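Aminopeptidase N (Francisella tularensis subsp. tularensis, PDB 5DLL) probably degrades intracellular peptides as a zinc-dependent aminopeptidase of the M1 family, releasing amino acids one at a time from the N-terminus, preferably alanine. Local coordinates at residues 108-113 / 119-124; 611-616 / 677-682. All coordinates share one frame; numbering follows the deposited sequence.

Interaction 1 of 2, residues 108-113 / 119-124; sequences VEINPS and EGLYKS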
loop_
_atom_site.group_PDB
_atom_site.type_symbol
_atom_site.label_atom_id
_atom_site.label_comp_id
_atom_site.label_asym_id
_atom_site.label_seq_id
_atom_site.Cartn_x
_atom_site.Cartn_y
_atom_site.Cartn_z
ATOM N N VAL A 108 0.051 32.250 20.466
ATOM C CA VAL A 108 1.363 31.738 20.062
ATOM C C VAL A 108 1.703 32.286 18.672
ATOM O O VAL A 108 0.803 32.557 17.881
ATOM C CB VAL A 108 1.349 30.185 20.056
ATOM C CG1 VAL A 108 2.363 29.588 19.090
ATOM C CG2 VAL A 108 1.579 29.646 21.461
ATOM N N GLU A 109 2.995 32.449 18.384
ATOM C CA GLU A 109 3.458 32.885 17.061
ATOM C C GLU A 109 4.393 31.842 16.446
ATOM O O GLU A 109 5.207 31.244 17.143
ATOM C CB GLU A 109 4.173 34.231 17.171
ATOM C CG GLU A 109 4.600 34.838 15.842
ATOM C CD GLU A 109 5.448 36.077 16.034
ATOM O OE1 GLU A 109 4.936 37.059 16.613
ATOM O OE2 GLU A 109 6.625 36.067 15.611
ATOM N N ILE A 110 4.277 31.640 15.137
ATOM C CA ILE A 110 5.064 30.630 14.427
ATOM C C ILE A 110 5.457 31.099 13.030
ATOM O O ILE A 110 4.850 32.012 12.472
ATOM C CB ILE A 110 4.298 29.295 14.302
ATOM C CG1 ILE A 110 2.946 29.509 13.609
ATOM C CG2 ILE A 110 4.098 28.666 15.674
ATOM C CD1 ILE A 110 2.165 28.235 13.371
ATOM N N ASN A 111 6.470 30.446 12.470
ATOM C CA ASN A 111 7.061 30.845 11.200
ATOM C C ASN A 111 6.951 29.710 10.181
ATOM O O ASN A 111 7.805 28.820 10.144
ATOM C CB ASN A 111 8.524 31.243 11.424
ATOM C CG ASN A 111 9.085 32.097 10.303
ATOM O OD1 ASN A 111 8.552 32.135 9.191
ATOM N ND2 ASN A 111 10.181 32.789 10.595
ATOM N N PRO A 112 5.874 29.721 9.372
ATOM C CA PRO A 112 5.685 28.735 8.306
ATOM C C PRO A 112 6.745 28.825 7.215
ATOM O O PRO A 112 7.191 27.795 6.703
ATOM C CB PRO A 112 4.306 29.091 7.738
ATOM C CG PRO A 112 3.609 29.786 8.851
ATOM C CD PRO A 112 4.675 30.560 9.551
ATOM N N SER A 113 7.145 30.047 6.874
ATOM C CA SER A 113 8.159 30.275 5.854
ATOM C C SER A 113 9.466 29.565 6.187
ATOM O O SER A 113 10.183 29.126 5.282
ATOM C CB SER A 113 8.410 31.770 5.700
ATOM O OG SER A 113 9.365 32.020 4.690
ATOM N N GLU A 119 6.148 19.234 8.791
ATOM C CA GLU A 119 5.148 18.975 9.823
ATOM C C GLU A 119 4.601 20.313 10.288
ATOM O O GLU A 119 5.112 21.358 9.895
ATOM C CB GLU A 119 5.772 18.264 11.018
ATOM C CG GLU A 119 6.329 16.885 10.734
ATOM C CD GLU A 119 6.699 16.158 12.012
ATOM O OE1 GLU A 119 7.121 16.835 12.979
ATOM O OE2 GLU A 119 6.559 14.916 12.050
ATOM N N GLY A 120 3.580 20.287 11.137
ATOM C CA GLY A 120 2.931 21.514 11.597
ATOM C C GLY A 120 2.462 22.346 10.423
ATOM O O GLY A 120 2.110 21.805 9.379
ATOM N N LEU A 121 2.465 23.662 10.585
ATOM C CA LEU A 121 2.084 24.559 9.504
ATOM C C LEU A 121 3.334 24.923 8.717
ATOM O O LEU A 121 4.318 25.379 9.298
ATOM C CB LEU A 121 1.414 25.812 10.072
ATOM C CG LEU A 121 0.878 26.846 9.083
ATOM C CD1 LEU A 121 -0.104 26.229 8.101
ATOM C CD2 LEU A 121 0.212 27.973 9.855
ATOM N N TYR A 122 3.308 24.699 7.406
ATOM C CA TYR A 122 4.404 25.122 6.536
ATOM C C TYR A 122 3.869 25.775 5.267
ATOM O O TYR A 122 2.668 25.777 5.030
ATOM C CB TYR A 122 5.340 23.948 6.220
ATOM C CG TYR A 122 4.672 22.740 5.617
ATOM C CD1 TYR A 122 4.471 22.645 4.242
ATOM C CD2 TYR A 122 4.262 21.678 6.418
ATOM C CE1 TYR A 122 3.862 21.532 3.684
ATOM C CE2 TYR A 122 3.656 20.560 5.869
ATOM C CZ TYR A 122 3.458 20.496 4.503
ATOM O OH TYR A 122 2.859 19.392 3.955
ATOM N N LYS A 123 4.766 26.345 4.467
ATOM C CA LYS A 123 4.377 27.087 3.269
ATOM C C LYS A 123 5.311 26.777 2.107
ATOM O O LYS A 123 6.513 27.023 2.191
ATOM C CB LYS A 123 4.385 28.586 3.560
ATOM C CG LYS A 123 3.697 29.425 2.500
ATOM C CD LYS A 123 3.710 30.891 2.888
ATOM C CE LYS A 123 3.373 31.784 1.706
ATOM N NZ LYS A 123 3.430 33.225 2.081
ATOM N N SER A 124 4.747 26.250 1.021
ATOM C CA SER A 124 5.530 25.806 -0.131
ATOM C C SER A 124 4.869 26.218 -1.450
ATOM O O SER A 124 3.950 25.553 -1.933
ATOM C CB SER A 124 5.712 24.286 -0.077
ATOM O OG SER A 124 6.179 23.874 1.198
#

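Interaction 2 of 2, residues 611-616 / 677-682; sequences ALLIPI and KGVCLS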
loop_
_atom_site.group_PDB
_atom_site.type_symbol
_atom_site.label_atom_id
_atom_site.label_comp_id
_atom_site.label_asym_id
_atom_site.label_seq_id
_atom_site.Cartn_x
_atom_site.Cartn_y
_atom_site.Cartn_z
ATOM N N ALA A 611 -2.613 -16.287 -14.377
ATOM C CA ALA A 611 -2.297 -17.714 -14.335
ATOM C C ALA A 611 -1.422 -18.154 -15.513
ATOM O O ALA A 611 -0.578 -19.042 -15.364
ATOM C CB ALA A 611 -3.575 -18.532 -14.289
ATOM N N LEU A 612 -1.614 -17.526 -16.672
ATOM C CA LEU A 612 -0.881 -17.908 -17.879
ATOM C C LEU A 612 0.493 -17.238 -18.007
ATOM O O LEU A 612 1.321 -17.675 -18.812
ATOM C CB LEU A 612 -1.719 -17.634 -19.135
ATOM C CG LEU A 612 -2.990 -18.466 -19.360
ATOM C CD1 LEU A 612 -3.574 -18.143 -20.725
ATOM C CD2 LEU A 612 -2.754 -19.963 -19.243
ATOM N N LEU A 613 0.747 -16.190 -17.229
ATOM C CA LEU A 613 2.062 -15.553 -17.245
ATOM C C LEU A 613 2.997 -16.322 -16.316
ATOM O O LEU A 613 2.728 -16.449 -15.121
ATOM C CB LEU A 613 1.963 -14.079 -16.842
ATOM C CG LEU A 613 3.065 -13.140 -17.352
ATOM C CD1 LEU A 613 3.302 -13.294 -18.852
ATOM C CD2 LEU A 613 2.711 -11.698 -17.015
ATOM N N ILE A 614 4.082 -16.845 -16.885
ATOM C CA ILE A 614 5.057 -17.654 -16.144
ATOM C C ILE A 614 5.746 -16.775 -15.085
ATOM O O ILE A 614 6.123 -15.637 -15.387
ATOM C CB ILE A 614 6.111 -18.272 -17.106
ATOM C CG1 ILE A 614 5.451 -19.247 -18.090
ATOM C CG2 ILE A 614 7.214 -19.002 -16.350
ATOM C CD1 ILE A 614 5.065 -20.585 -17.494
ATOM N N PRO A 615 5.902 -17.290 -13.842
ATOM C CA PRO A 615 6.525 -16.479 -12.785
ATOM C C PRO A 615 7.839 -15.847 -13.232
ATOM O O PRO A 615 8.687 -16.532 -13.812
ATOM C CB PRO A 615 6.789 -17.487 -11.661
ATOM C CG PRO A 615 5.827 -18.596 -11.888
ATOM C CD PRO A 615 5.488 -18.620 -13.351
ATOM N N ILE A 616 7.994 -14.549 -12.983
ATOM C CA ILE A 616 9.245 -13.861 -13.296
ATOM C C ILE A 616 10.418 -14.428 -12.486
ATOM O O ILE A 616 10.232 -15.079 -11.450
ATOM C CB ILE A 616 9.146 -12.325 -13.118
ATOM C CG1 ILE A 616 8.659 -11.954 -11.712
ATOM C CG2 ILE A 616 8.228 -11.733 -14.179
ATOM C CD1 ILE A 616 8.918 -10.509 -11.345
ATOM N N LYS A 677 -5.041 -9.900 -23.826
ATOM C CA LYS A 677 -4.510 -9.510 -25.129
ATOM C C LYS A 677 -2.994 -9.299 -25.065
ATOM O O LYS A 677 -2.264 -9.755 -25.943
ATOM C CB LYS A 677 -5.203 -8.238 -25.625
ATOM C CG LYS A 677 -4.566 -7.642 -26.871
ATOM C CD LYS A 677 -5.424 -6.567 -27.510
ATOM C CE LYS A 677 -5.638 -5.386 -26.582
ATOM N NZ LYS A 677 -6.053 -4.181 -27.350
ATOM N N GLY A 678 -2.535 -8.602 -24.025
ATOM C CA GLY A 678 -1.112 -8.346 -23.815
ATOM C C GLY A 678 -0.305 -9.596 -23.510
ATOM O O GLY A 678 0.812 -9.753 -24.013
ATOM N N VAL A 679 -0.857 -10.480 -22.680
ATOM C CA VAL A 679 -0.205 -11.757 -22.369
ATOM C C VAL A 679 -0.022 -12.577 -23.641
ATOM O O VAL A 679 1.047 -13.140 -23.874
ATOM C CB VAL A 679 -1.004 -12.584 -21.341
ATOM C CG1 VAL A 679 -0.428 -13.994 -21.203
ATOM C CG2 VAL A 679 -1.013 -11.878 -19.994
ATOM N N CYS A 680 -1.071 -12.639 -24.456
ATOM C CA CYS A 680 -1.003 -13.312 -25.752
ATOM C C CYS A 680 0.128 -12.755 -26.607
ATOM O O CYS A 680 0.939 -13.513 -27.134
ATOM C CB CYS A 680 -2.330 -13.172 -26.506
ATOM S SG CYS A 680 -3.692 -14.106 -25.780
ATOM N N LEU A 681 0.186 -11.431 -26.719
ATOM C CA LEU A 681 1.186 -10.764 -27.557
ATOM C C LEU A 681 2.632 -10.987 -27.092
ATOM O O LEU A 681 3.549 -10.959 -27.915
ATOM C CB LEU A 681 0.890 -9.258 -27.651
ATOM C CG LEU A 681 1.790 -8.430 -28.582
ATOM C CD1 LEU A 681 1.783 -8.982 -30.001
ATOM C CD2 LEU A 681 1.367 -6.970 -28.566
ATOM N N SER A 682 2.837 -11.205 -25.791
ATOM C CA SER A 682 4.179 -11.481 -25.263
ATOM C C SER A 682 4.640 -12.874 -25.673
ATOM O O SER A 682 5.813 -13.071 -25.980
ATOM C CB SER A 682 4.246 -11.317 -23.731
ATOM O OG SER A 682 3.902 -12.509 -23.037
#

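Interaction 1 of 2, residues 108-113 / 119-124
P112 and L121 form the tight part of this contact, a corner between two beta-sheets of the N-terminal beta domain. P112 follows the end of strand 101-110, which belongs to the large mixed sheet. The chain turns a corner at L121, and Y122 and K123 lie in an edge strand of a four-stranded antiparallel sheet. The two strands are joined by a short loop. The CD2 methyl of L121 meets both P112 and I110. It lies 4.0 Å from P112 CG and 4.0 Å from I110 CD1. L121 CG lies anti to the backbone N (chi1 -177°), and with chi2 at 56° CD2 comes to rest against both. The I110 chain meets it at about a right angle. T42 of strand 42-52 touches I110, P112 and L121, and T130 and F128 pack on L121 and P112 from strand 128-131. The loop residue N115 hydrogen-bonds to both E119 O and L121 O through ND2.

The other side is looser. N111 and S113 are exposed, with side chains directed away from segment 119-124. K123 starts toward P112 but then leads away, and its NZ hydrogen-bonds to Y164 OH. Its CB stays 4.2 Å from P112 CB.

Interaction 2 of 2, residues 611-616 / 677-682
The carbonyl oxygen of V679 takes two donors from S682, one turn further along helix 668-685 in the C-terminal helical domain. S682 OG donates a bond of 3.0 Å to V679 O. The C=O...OG angle is 132°, and OG is tilted 20° from the carbonyl plane. S682 N makes its main hydrogen bond to G678 O (3.1 Å) and only a weak one to V679 O (3.3 Å). The hydroxyl is therefore turned back onto its own helix. It spends its proton there and meets segment 611-616 by packing alone, with OG 4.3 Å from L613 CD1.

Across the contact lies the end of helix 605-612 and the loop that leads to helix 617-621, with I616 as its N-cap. The packing between the segments is light and apolar. V679 points its side chain at this helix end, and its CG1 methyl rests loosely against two leucines. L613 is the exposed one. Its CD1 branch reaches V679 CG1 at 4.5 Å and lies on the solvent side of the contact. L612 is buried. Its side chain also packs on F594, I597 and L598 of helix 588-598.

L612 O hydrogen-bonds to Y683 OH, on the same helix as V679, whereas L613 O is held by Q573 NE2 of helix 565-581. On the buried side, L612 CB lies 4.4 Å from V679 CG1.

In the fold
Interaction 1 comes first along the chain and closes long before interaction 2 opens. Their centres are 51 Å apart and their nearest atoms about 34 Å, so they do not touch. They lie on opposite sides of the chain's centre. Interaction 1 joins two layers of beta structure in the N-terminal domain. Interaction 2 joins the end of helix 605-612 and the loop after it to helix 668-685, in the C-terminal helical domain of ARM-like repeats. The peptidase domain, with the zinc ligands H309, H313 and E332, and an Ig-like domain lie between them in sequence. No strand or helix is shared. Both are structural packing away from the zinc, in separate parts of a multidomain peptidase.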